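Local coordinates for conserved membrane protein (PDB 6GZU) that acts as a secreted effector that combines deubiquitinating and acetylating activities and induces Golgi fragmentation, this chain being the part that holds its CE-clan catalytic fold, at residues 92-95 with 96-99; 201-204 with 205-209; 240-243 with 244-247. All blocks are in the same frame, centred on the assembly; numbering follows the deposited sequence.

Contact 1. Residues 92-95 with 96-99; sequences DRDC and QNFR. With ZN (zinc ion), chain C.
The carbonyl oxygen of Asp94 takes the backbone N-H of Asn97 at 2.9 Å from N to O, a fairly straight bond (163°) whose donor stands above the carbonyl plane. CE2 of the Phe98 ring lies 3.5 Å from this same Asp94 O. A second grip comes from the Asp94 side chain: with CG anti to the backbone N (chi1 172°), the carboxylate folds back over the turn, and OD1 accepts the N-H of Gln96 at 3.1 Å from N, from above the carboxylate plane. OD1 also rests 3.5 Å from CB of Gln96, while OD2 comes close to CB of Asn97. The segment is thus a type I beta turn, Asp94 to Asn97, with an Asx turn built on its first residue. It carries one ligand of the zinc site: Cys95, second in the turn, points its SG at the zinc ion (2.2 Å), and His60, Cys78 and His80 complete the coordination. Against the turn the Phe98 ring presents its rim to the backbone, CD2 lying 3.5 Å from Cys95 O near the ring plane. The other end of the ring meets Arg93, whose guanidinium takes CE1 over one face, with CE1 3.5 Å from NH2. The two planes stand 73° apart, with the ring's edge turned toward the guanidinium face, and the same NH2 gives a weak hydrogen bond to Ser35 O.

Contact 2. Residues 201-204 with 205-209; sequences STSC and GIWLS
Ser203 O receives the N-H of Trp207 at 3.0 Å from N, almost straight at 167°, and takes a weak, bent second bond from Ile206 N. One residue further on, Leu208 N bonds to Cys204 O at 3.0 Å, the donor tilted somewhat from the carbonyl plane; the CB, CG and CD2 of Leu208 pack around the same oxygen. Beside this backbone pair the Trp207 indole comes alongside Ser203, its CD1 3.4 Å from Ser203 OG. A water in the indole plane donates to OG and accepts from Trp207 NE1 (3.1 Å), tying the two side chains together. The stretch is the N-terminus of helix 204-217, with Ser203 at the N-cap position. Its hydroxyl makes no capping bond; instead it is hydrogen-bonded to Asp200, which also holds Thr202 N. Solvent serves the first turn: two waters each donate to Thr202 O, one accepting from Gly205 N, the other from Ile206 N. Cys204 opens the helix, and SG sits between its own backbone N and carbonyl carbon (chi1 48°), 3.3 Å from Gly205 N. It belongs to a Cys204-His134-Asp151 arrangement that probably forms the catalytic triad, as in Ulp1-type cysteine proteases, and Gln198, which touches Cys204, is placed as the oxyanion-hole glutamine of those relatives and probably plays that part. Further out, Ser209 OG bonds to Gly205 O at 2.8 Å, an oxygen also accepting Ser209 N. Leu235 of helix 228-241 covers Ser203, Ile206 and Trp207, whereas Leu208 lies on Trp135 and Leu137 of strand 134-141 and Ile23 of helix 20-33 packs against Leu208 and Ser209.

Contact 3. Residues 240-243 with 244-247; sequences ETIP and QRPI
The Arg245 guanidinium meets Thr241 at its edge: OG1 lies near the guanidinium plane and accepts a weak hydrogen bond from NH2, 3.5 Å away and fairly straight at 160°. CD1 of Ile242 approaches the same group obliquely, 4.0 Å from Arg245 NH2. Thr241 and Arg245 run side by side in the same direction, so the aliphatic part of the arginine lies along the threonine. Arg245 CG is 3.4 Å from Thr241 O, and CD follows close to the same oxygen. The chain stays extended at chi2 and then bends at chi3 (69°), which turns the guanidinium back toward the threonine hydroxyl. OG1 has its stronger partner one turn earlier, in the hydrogen bond to Phe238 O, and the main charge partner of the arginine is Asp213, salt-bridged to NH1. The backbone under these side chains winds more tightly than an alpha helix. Gln244 N bonds to Thr241 O at 3.0 Å and Arg245 N to Ile242 O at 2.9 Å, each from above the carbonyl plane and each reaching back three residues, as in a 3-10 turn. Pro243, which has no N-H to give, sits within that turn, and its CB lies 3.3 Å from Gln244 N. Pro246 follows at once, its CD 4.0 Å from Pro243 O, as the chain straightens. The turn follows the last, weakly bonded part of helix 228-241 and starts the loop toward helix 252-257. Asp213 belongs to helix 204-217, so the arginine links that helix to the turn; Ile242 and Arg245 pack on His26 of helix 20-33, and Arg29 of the same helix bonds through NE to Arg245 O.

How the contacts relate
Contact 2 is the buried member of the three, contact 3 lies on the surface, and contact 1 is partly buried. Contacts 1 and 2 lie on opposite sides of the chain's centre, their centres about 28 Å apart, which sets the zinc site well away from the probable catalytic cysteine. Contacts 2 and 3 are nearer, about 17 Å between centres, and involve consecutive helices: one begins helix 204-217, the other lies at the C-terminal side of helix 228-241, and both touch helix 20-33. The chemistry follows place: a metal-bearing turn with a carboxylate gripping its backbone, a buried helix start bridged by waters, and a helix end where a salt-bridged arginine joins the 3-10 turn.

Contact 1. Residues 92-95 with 96-99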
ATOM      1  N   ASP A  92      12.521 -11.792  10.682  1.00 37.82           N
ATOM      2  CA  ASP A  92      12.372 -13.247  10.767  1.00 41.22           C
ATOM      3  C   ASP A  92      11.519 -13.872   9.638  1.00 44.10           C
ATOM      4  O   ASP A  92      11.089 -15.025   9.765  1.00 46.78           O
ATOM      5  CB  ASP A  92      11.762 -13.627  12.124  1.00 41.39           C
ATOM      6  N   ARG A  93      11.276 -13.142   8.548  1.00 43.34           N
ATOM      7  CA  ARG A  93      10.543 -13.682   7.392  1.00 41.70           C
ATOM      8  C   ARG A  93      11.457 -13.869   6.181  1.00 39.76           C
ATOM      9  O   ARG A  93      12.469 -13.188   6.021  1.00 38.95           O
ATOM     10  CB  ARG A  93       9.432 -12.736   6.869  1.00 42.37           C
ATOM     11  CG  ARG A  93       8.522 -12.034   7.854  1.00 42.67           C
ATOM     12  CD  ARG A  93       7.497 -12.948   8.463  1.00 40.71           C
ATOM     13  NE  ARG A  93       6.633 -13.680   7.540  1.00 38.82           N
ATOM     14  CZ  ARG A  93       5.439 -13.264   7.117  1.00 36.77           C
ATOM     15  NH1 ARG A  93       4.958 -12.071   7.471  1.00 35.65           N
ATOM     16  NH2 ARG A  93       4.716 -14.045   6.328  1.00 36.05           N
ATOM     17  N   ASP A  94      11.035 -14.731   5.273  1.00 39.72           N
ATOM     18  CA  ASP A  94      11.649 -14.755   3.955  1.00 40.04           C
ATOM     19  C   ASP A  94      10.990 -13.712   3.070  1.00 39.42           C
ATOM     20  O   ASP A  94       9.851 -13.908   2.589  1.00 41.44           O
ATOM     21  CB  ASP A  94      11.502 -16.134   3.328  1.00 42.94           C
ATOM     22  CG  ASP A  94      11.954 -16.157   1.898  1.00 46.36           C
ATOM     23  OD1 ASP A  94      12.674 -15.222   1.467  1.00 46.60           O
ATOM     24  OD2 ASP A  94      11.604 -17.127   1.204  1.00 49.19           O
ATOM     25  N   CYS A  95      11.739 -12.635   2.816  1.00 35.55           N
ATOM     26  CA  CYS A  95      11.185 -11.433   2.174  1.00 35.26           C
ATOM     27  C   CYS A  95      10.785 -11.697   0.752  1.00 36.97           C
ATOM     28  O   CYS A  95      10.112 -10.861   0.124  1.00 38.69           O
ATOM     29  CB  CYS A  95      12.195 -10.292   2.233  1.00 34.60           C
ATOM     30  SG  CYS A  95      13.705 -10.628   1.394  1.00 37.93           S
ATOM     31  N   GLN A  96      11.190 -12.850   0.227  1.00 40.39           N
ATOM     32  CA  GLN A  96      10.803 -13.248  -1.132  1.00 45.51           C
ATOM     33  C   GLN A  96       9.417 -13.891  -1.210  1.00 44.99           C
ATOM     34  O   GLN A  96       8.748 -13.790  -2.235  1.00 48.00           O
ATOM     35  CB  GLN A  96      11.844 -14.208  -1.725  1.00 50.66           C
ATOM     36  CG  GLN A  96      13.203 -13.581  -1.955  1.00 54.08           C
ATOM     37  CD  GLN A  96      14.358 -14.546  -1.676  1.00 57.17           C
ATOM     38  OE1 GLN A  96      15.360 -14.176  -1.052  1.00 58.46           O
ATOM     39  NE2 GLN A  96      14.222 -15.793  -2.136  1.00 58.24           N
ATOM     40  N   ASN A  97       8.982 -14.518  -0.116  1.00 41.98           N
ATOM     41  CA  ASN A  97       7.846 -15.438  -0.124  1.00 42.41           C
ATOM     42  C   ASN A  97       6.420 -14.818  -0.101  1.00 39.87           C
ATOM     43  O   ASN A  97       5.439 -15.414   0.365  1.00 45.12           O
ATOM     44  CB  ASN A  97       8.002 -16.381   1.073  1.00 47.53           C
ATOM     45  CG  ASN A  97       7.210 -17.647   0.905  1.00 53.28           C
ATOM     46  OD1 ASN A  97       6.847 -18.008  -0.221  1.00 56.69           O
ATOM     47  ND2 ASN A  97       6.935 -18.343   2.019  1.00 54.29           N
ATOM     48  N   PHE A  98       6.284 -13.620  -0.608  1.00 31.91           N
ATOM     49  CA  PHE A  98       4.989 -12.952  -0.522  1.00 26.58           C
ATOM     50  C   PHE A  98       4.283 -12.895  -1.874  1.00 24.97           C
ATOM     51  O   PHE A  98       4.954 -12.971  -2.932  1.00 27.28           O
ATOM     52  CB  PHE A  98       5.194 -11.543   0.019  1.00 25.62           C
ATOM     53  CG  PHE A  98       5.714 -11.521   1.413  1.00 25.19           C
ATOM     54  CD1 PHE A  98       4.837 -11.733   2.465  1.00 24.37           C
ATOM     55  CD2 PHE A  98       7.051 -11.282   1.684  1.00 27.48           C
ATOM     56  CE1 PHE A  98       5.276 -11.717   3.769  1.00 24.85           C
ATOM     57  CE2 PHE A  98       7.505 -11.285   3.012  1.00 28.59           C
ATOM     58  CZ  PHE A  98       6.588 -11.468   4.047  1.00 28.16           C
ATOM     59  N   ARG A  99       2.956 -12.661  -1.864  1.00 24.54           N
ATOM     60  CA  ARG A  99       2.189 -12.598  -3.113  1.00 25.45           C
ATOM     61  C   ARG A  99       1.412 -11.317  -3.322  1.00 22.32           C
ATOM     62  O   ARG A  99       1.111 -10.928  -4.459  1.00 24.03           O
ATOM     63  CB  ARG A  99       1.181 -13.743  -3.157  1.00 29.07           C
ATOM     64  CG  ARG A  99       1.828 -15.102  -3.048  1.00 31.51           C
ATOM     65  CD  ARG A  99       2.949 -15.277  -4.100  1.00 34.32           C
ATOM     66  NE  ARG A  99       2.427 -15.409  -5.467  1.00 35.81           N
ATOM     67  CZ  ARG A  99       3.199 -15.450  -6.554  1.00 37.48           C
ATOM     68  NH1 ARG A  99       4.512 -15.311  -6.405  1.00 38.72           N
ATOM     69  NH2 ARG A  99       2.672 -15.638  -7.777  1.00 36.60           N
TER
HETATM   70 ZN    ZN C 402      14.355  -8.739   0.428  1.00 35.40          ZN

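Contact 2. Residues 201-204 with 205-209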
ATOM      1  N   SER A 201     -13.116  14.805   5.847  1.00 45.22           N
ATOM      2  CA  SER A 201     -11.826  15.236   5.325  1.00 45.15           C
ATOM      3  C   SER A 201     -10.698  14.369   5.872  1.00 43.97           C
ATOM      4  O   SER A 201      -9.524  14.566   5.527  1.00 44.91           O
ATOM      5  CB  SER A 201     -11.593  16.704   5.675  1.00 47.23           C
ATOM      6  OG  SER A 201     -12.119  16.983   6.962  1.00 48.89           O
ATOM      7  N   THR A 202     -11.053  13.401   6.713  1.00 41.77           N
ATOM      8  CA  THR A 202     -10.066  12.806   7.609  1.00 39.69           C
ATOM      9  C   THR A 202     -10.010  11.271   7.664  1.00 37.14           C
ATOM     10  O   THR A 202      -9.044  10.716   8.199  1.00 39.80           O
ATOM     11  CB  THR A 202     -10.272  13.328   9.052  1.00 41.71           C
ATOM     12  OG1 THR A 202     -11.541  12.887   9.551  1.00 43.52           O
ATOM     13  CG2 THR A 202     -10.225  14.865   9.096  1.00 43.71           C
ATOM     14  N   SER A 203     -11.031  10.589   7.130  1.00 34.07           N
ATOM     15  CA  SER A 203     -11.171   9.119   7.265  1.00 32.29           C
ATOM     16  C   SER A 203     -10.537   8.260   6.184  1.00 29.42           C
ATOM     17  O   SER A 203     -10.738   7.032   6.178  1.00 28.47           O
ATOM     18  CB  SER A 203     -12.622   8.696   7.321  1.00 33.97           C
ATOM     19  OG  SER A 203     -13.312   9.119   6.160  1.00 36.31           O
ATOM     20  N   CYS A 204      -9.777   8.858   5.267  1.00 25.45           N
ATOM     21  CA  CYS A 204      -9.165   8.082   4.173  1.00 25.09           C
ATOM     22  C   CYS A 204      -8.361   6.895   4.644  1.00 24.19           C
ATOM     23  O   CYS A 204      -8.400   5.834   3.965  1.00 23.86           O
ATOM     24  CB  CYS A 204      -8.276   8.996   3.328  1.00 26.80           C
ATOM     25  SG  CYS A 204      -7.171  10.017   4.346  1.00 28.01           S
ATOM     26  N   GLY A 205      -7.591   7.053   5.735  1.00 23.34           N
ATOM     27  CA  GLY A 205      -6.742   5.962   6.224  1.00 24.56           C
ATOM     28  C   GLY A 205      -7.556   4.785   6.740  1.00 25.57           C
ATOM     29  O   GLY A 205      -7.147   3.624   6.612  1.00 24.38           O
ATOM     30  N   ILE A 206      -8.719   5.074   7.310  1.00 25.73           N
ATOM     31  CA  ILE A 206      -9.596   4.015   7.814  1.00 25.65           C
ATOM     32  C   ILE A 206     -10.229   3.314   6.616  1.00 23.85           C
ATOM     33  O   ILE A 206     -10.241   2.071   6.550  1.00 22.64           O
ATOM     34  CB  ILE A 206     -10.678   4.600   8.693  1.00 27.25           C
ATOM     35  CG1 ILE A 206     -10.026   5.370   9.848  1.00 29.47           C
ATOM     36  CG2 ILE A 206     -11.588   3.492   9.210  1.00 29.23           C
ATOM     37  CD1 ILE A 206     -11.007   6.187  10.687  1.00 29.04           C
ATOM     38  N   TRP A 207     -10.683   4.081   5.635  1.00 22.32           N
ATOM     39  CA  TRP A 207     -11.292   3.463   4.468  1.00 21.47           C
ATOM     40  C   TRP A 207     -10.341   2.502   3.741  1.00 20.41           C
ATOM     41  O   TRP A 207     -10.746   1.394   3.331  1.00 20.80           O
ATOM     42  CB  TRP A 207     -11.727   4.543   3.464  1.00 22.75           C
ATOM     43  CG  TRP A 207     -13.064   5.106   3.773  1.00 27.96           C
ATOM     44  CD1 TRP A 207     -13.366   6.394   4.176  1.00 30.48           C
ATOM     45  CD2 TRP A 207     -14.297   4.421   3.643  1.00 32.53           C
ATOM     46  NE1 TRP A 207     -14.706   6.514   4.344  1.00 34.02           N
ATOM     47  CE2 TRP A 207     -15.315   5.337   3.992  1.00 35.70           C
ATOM     48  CE3 TRP A 207     -14.648   3.113   3.272  1.00 36.24           C
ATOM     49  CZ2 TRP A 207     -16.666   4.985   4.009  1.00 39.88           C
ATOM     50  CZ3 TRP A 207     -15.990   2.767   3.283  1.00 40.23           C
ATOM     51  CH2 TRP A 207     -16.989   3.705   3.628  1.00 41.59           C
ATOM     52  N   LEU A 208      -9.098   2.921   3.505  1.00 19.33           N
ATOM     53  CA  LEU A 208      -8.199   2.070   2.720  1.00 19.49           C
ATOM     54  C   LEU A 208      -7.837   0.835   3.552  1.00 19.62           C
ATOM     55  O   LEU A 208      -7.623  -0.251   2.970  1.00 19.65           O
ATOM     56  CB  LEU A 208      -6.955   2.838   2.274  1.00 20.90           C
ATOM     57  CG  LEU A 208      -5.932   3.255   3.349  1.00 20.45           C
ATOM     58  CD1 LEU A 208      -4.926   2.092   3.638  1.00 21.91           C
ATOM     59  CD2 LEU A 208      -5.193   4.524   2.925  1.00 22.16           C
ATOM     60  N   SER A 209      -7.813   0.946   4.889  1.00 19.47           N
ATOM     61  CA  SER A 209      -7.524  -0.213   5.729  1.00 20.86           C
ATOM     62  C   SER A 209      -8.672  -1.223   5.682  1.00 20.67           C
ATOM     63  O   SER A 209      -8.443  -2.450   5.592  1.00 20.75           O
ATOM     64  CB  SER A 209      -7.254   0.235   7.170  1.00 21.88           C
ATOM     65  OG  SER A 209      -6.097   1.055   7.218  1.00 22.85           O
TER
HETATM   66  O   HOH W   1      -6.895   9.044   7.844  1.00 32.90           O
HETATM   67  O   HOH W   2      -8.589   8.021   8.606  1.00 53.35           O
HETATM   68  O   HOH W   3     -16.067   9.002   5.469  1.00 37.18           O

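Contact 3. Residues 240-243 with 244-247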
ATOM      1  N   GLU A 240     -15.093  -0.977  15.391  1.00 29.61           N
ATOM      2  CA  GLU A 240     -15.455  -1.648  16.626  1.00 32.14           C
ATOM      3  C   GLU A 240     -14.947  -3.084  16.676  1.00 32.45           C
ATOM      4  O   GLU A 240     -14.960  -3.685  17.752  1.00 34.86           O
ATOM      5  CB  GLU A 240     -16.958  -1.543  16.929  1.00 34.83           C
ATOM      6  CG  GLU A 240     -17.315  -0.139  17.392  1.00 38.46           C
ATOM      7  CD  GLU A 240     -18.808   0.139  17.493  1.00 43.72           C
ATOM      8  OE1 GLU A 240     -19.641  -0.737  17.155  1.00 46.19           O
ATOM      9  OE2 GLU A 240     -19.155   1.260  17.918  1.00 45.76           O
ATOM     10  N   THR A 241     -14.449  -3.609  15.548  1.00 31.29           N
ATOM     11  CA  THR A 241     -13.830  -4.947  15.517  1.00 31.35           C
ATOM     12  C   THR A 241     -12.377  -4.892  16.000  1.00 29.78           C
ATOM     13  O   THR A 241     -11.810  -5.886  16.480  1.00 30.72           O
ATOM     14  CB  THR A 241     -13.841  -5.600  14.103  1.00 32.69           C
ATOM     15  OG1 THR A 241     -12.900  -4.945  13.238  1.00 32.77           O
ATOM     16  CG2 THR A 241     -15.219  -5.537  13.463  1.00 33.79           C
ATOM     17  N   ILE A 242     -11.774  -3.723  15.876  1.00 27.45           N
ATOM     18  CA  ILE A 242     -10.328  -3.625  16.071  1.00 26.29           C
ATOM     19  C   ILE A 242      -9.897  -4.077  17.473  1.00 26.18           C
ATOM     20  O   ILE A 242      -8.871  -4.776  17.610  1.00 25.97           O
ATOM     21  CB  ILE A 242      -9.779  -2.218  15.692  1.00 25.93           C
ATOM     22  CG1 ILE A 242     -10.023  -1.941  14.191  1.00 28.25           C
ATOM     23  CG2 ILE A 242      -8.277  -2.159  15.959  1.00 26.88           C
ATOM     24  CD1 ILE A 242      -9.420  -2.955  13.286  1.00 30.71           C
ATOM     25  N   PRO A 243     -10.659  -3.747  18.521  1.00 26.26           N
ATOM     26  CA  PRO A 243     -10.136  -4.171  19.844  1.00 24.71           C
ATOM     27  C   PRO A 243     -10.148  -5.677  20.077  1.00 26.26           C
ATOM     28  O   PRO A 243      -9.444  -6.176  20.971  1.00 26.40           O
ATOM     29  CB  PRO A 243     -11.100  -3.456  20.821  1.00 26.52           C
ATOM     30  CG  PRO A 243     -11.544  -2.234  20.069  1.00 27.15           C
ATOM     31  CD  PRO A 243     -11.752  -2.763  18.668  1.00 26.60           C
ATOM     32  N   GLN A 244     -10.928  -6.410  19.288  1.00 25.97           N
ATOM     33  CA  GLN A 244     -10.943  -7.863  19.395  1.00 24.95           C
ATOM     34  C   GLN A 244      -9.879  -8.521  18.531  1.00 23.47           C
ATOM     35  O   GLN A 244      -9.751  -9.748  18.512  1.00 25.63           O
ATOM     36  CB  GLN A 244     -12.321  -8.419  19.034  1.00 27.63           C
ATOM     37  CG  GLN A 244     -13.455  -7.980  19.991  1.00 29.98           C
ATOM     38  CD  GLN A 244     -14.208  -6.776  19.466  1.00 34.10           C
ATOM     39  OE1 GLN A 244     -14.549  -6.716  18.275  1.00 36.57           O
ATOM     40  NE2 GLN A 244     -14.476  -5.794  20.357  1.00 35.59           N
ATOM     41  N   ARG A 245      -9.108  -7.704  17.832  1.00 24.44           N
ATOM     42  CA  ARG A 245      -8.078  -8.181  16.901  1.00 25.12           C
ATOM     43  C   ARG A 245      -6.651  -7.678  17.218  1.00 25.32           C
ATOM     44  O   ARG A 245      -6.015  -7.033  16.382  1.00 26.31           O
ATOM     45  CB  ARG A 245      -8.455  -7.775  15.461  1.00 26.79           C
ATOM     46  CG  ARG A 245      -9.834  -8.250  15.011  1.00 27.78           C
ATOM     47  CD  ARG A 245     -10.280  -7.517  13.745  1.00 32.31           C
ATOM     48  NE  ARG A 245      -9.489  -7.900  12.600  1.00 34.80           N
ATOM     49  CZ  ARG A 245      -9.582  -7.306  11.415  1.00 35.69           C
ATOM     50  NH1 ARG A 245      -8.819  -7.714  10.435  1.00 37.55           N
ATOM     51  NH2 ARG A 245     -10.415  -6.273  11.236  1.00 36.88           N
ATOM     52  N   PRO A 246      -6.141  -7.992  18.420  1.00 25.18           N
ATOM     53  CA  PRO A 246      -4.823  -7.509  18.816  1.00 25.18           C
ATOM     54  C   PRO A 246      -3.728  -8.157  17.969  1.00 24.95           C
ATOM     55  O   PRO A 246      -3.869  -9.274  17.443  1.00 25.23           O
ATOM     56  CB  PRO A 246      -4.724  -7.973  20.264  1.00 25.41           C
ATOM     57  CG  PRO A 246      -5.668  -9.190  20.322  1.00 26.50           C
ATOM     58  CD  PRO A 246      -6.805  -8.760  19.474  1.00 25.71           C
ATOM     59  N   ILE A 247      -2.615  -7.452  17.880  1.00 23.45           N
ATOM     60  CA  ILE A 247      -1.413  -7.986  17.232  1.00 23.72           C
ATOM     61  C   ILE A 247      -0.742  -8.902  18.242  1.00 25.44           C
ATOM     62  O   ILE A 247      -0.559  -8.516  19.396  1.00 29.58           O
ATOM     63  CB  ILE A 247      -0.502  -6.840  16.812  1.00 24.12           C
ATOM     64  CG1 ILE A 247      -1.131  -6.089  15.607  1.00 25.85           C
ATOM     65  CG2 ILE A 247       0.927  -7.373  16.498  1.00 26.73           C
ATOM     66  CD1 ILE A 247      -0.449  -4.797  15.312  1.00 28.06           C
TER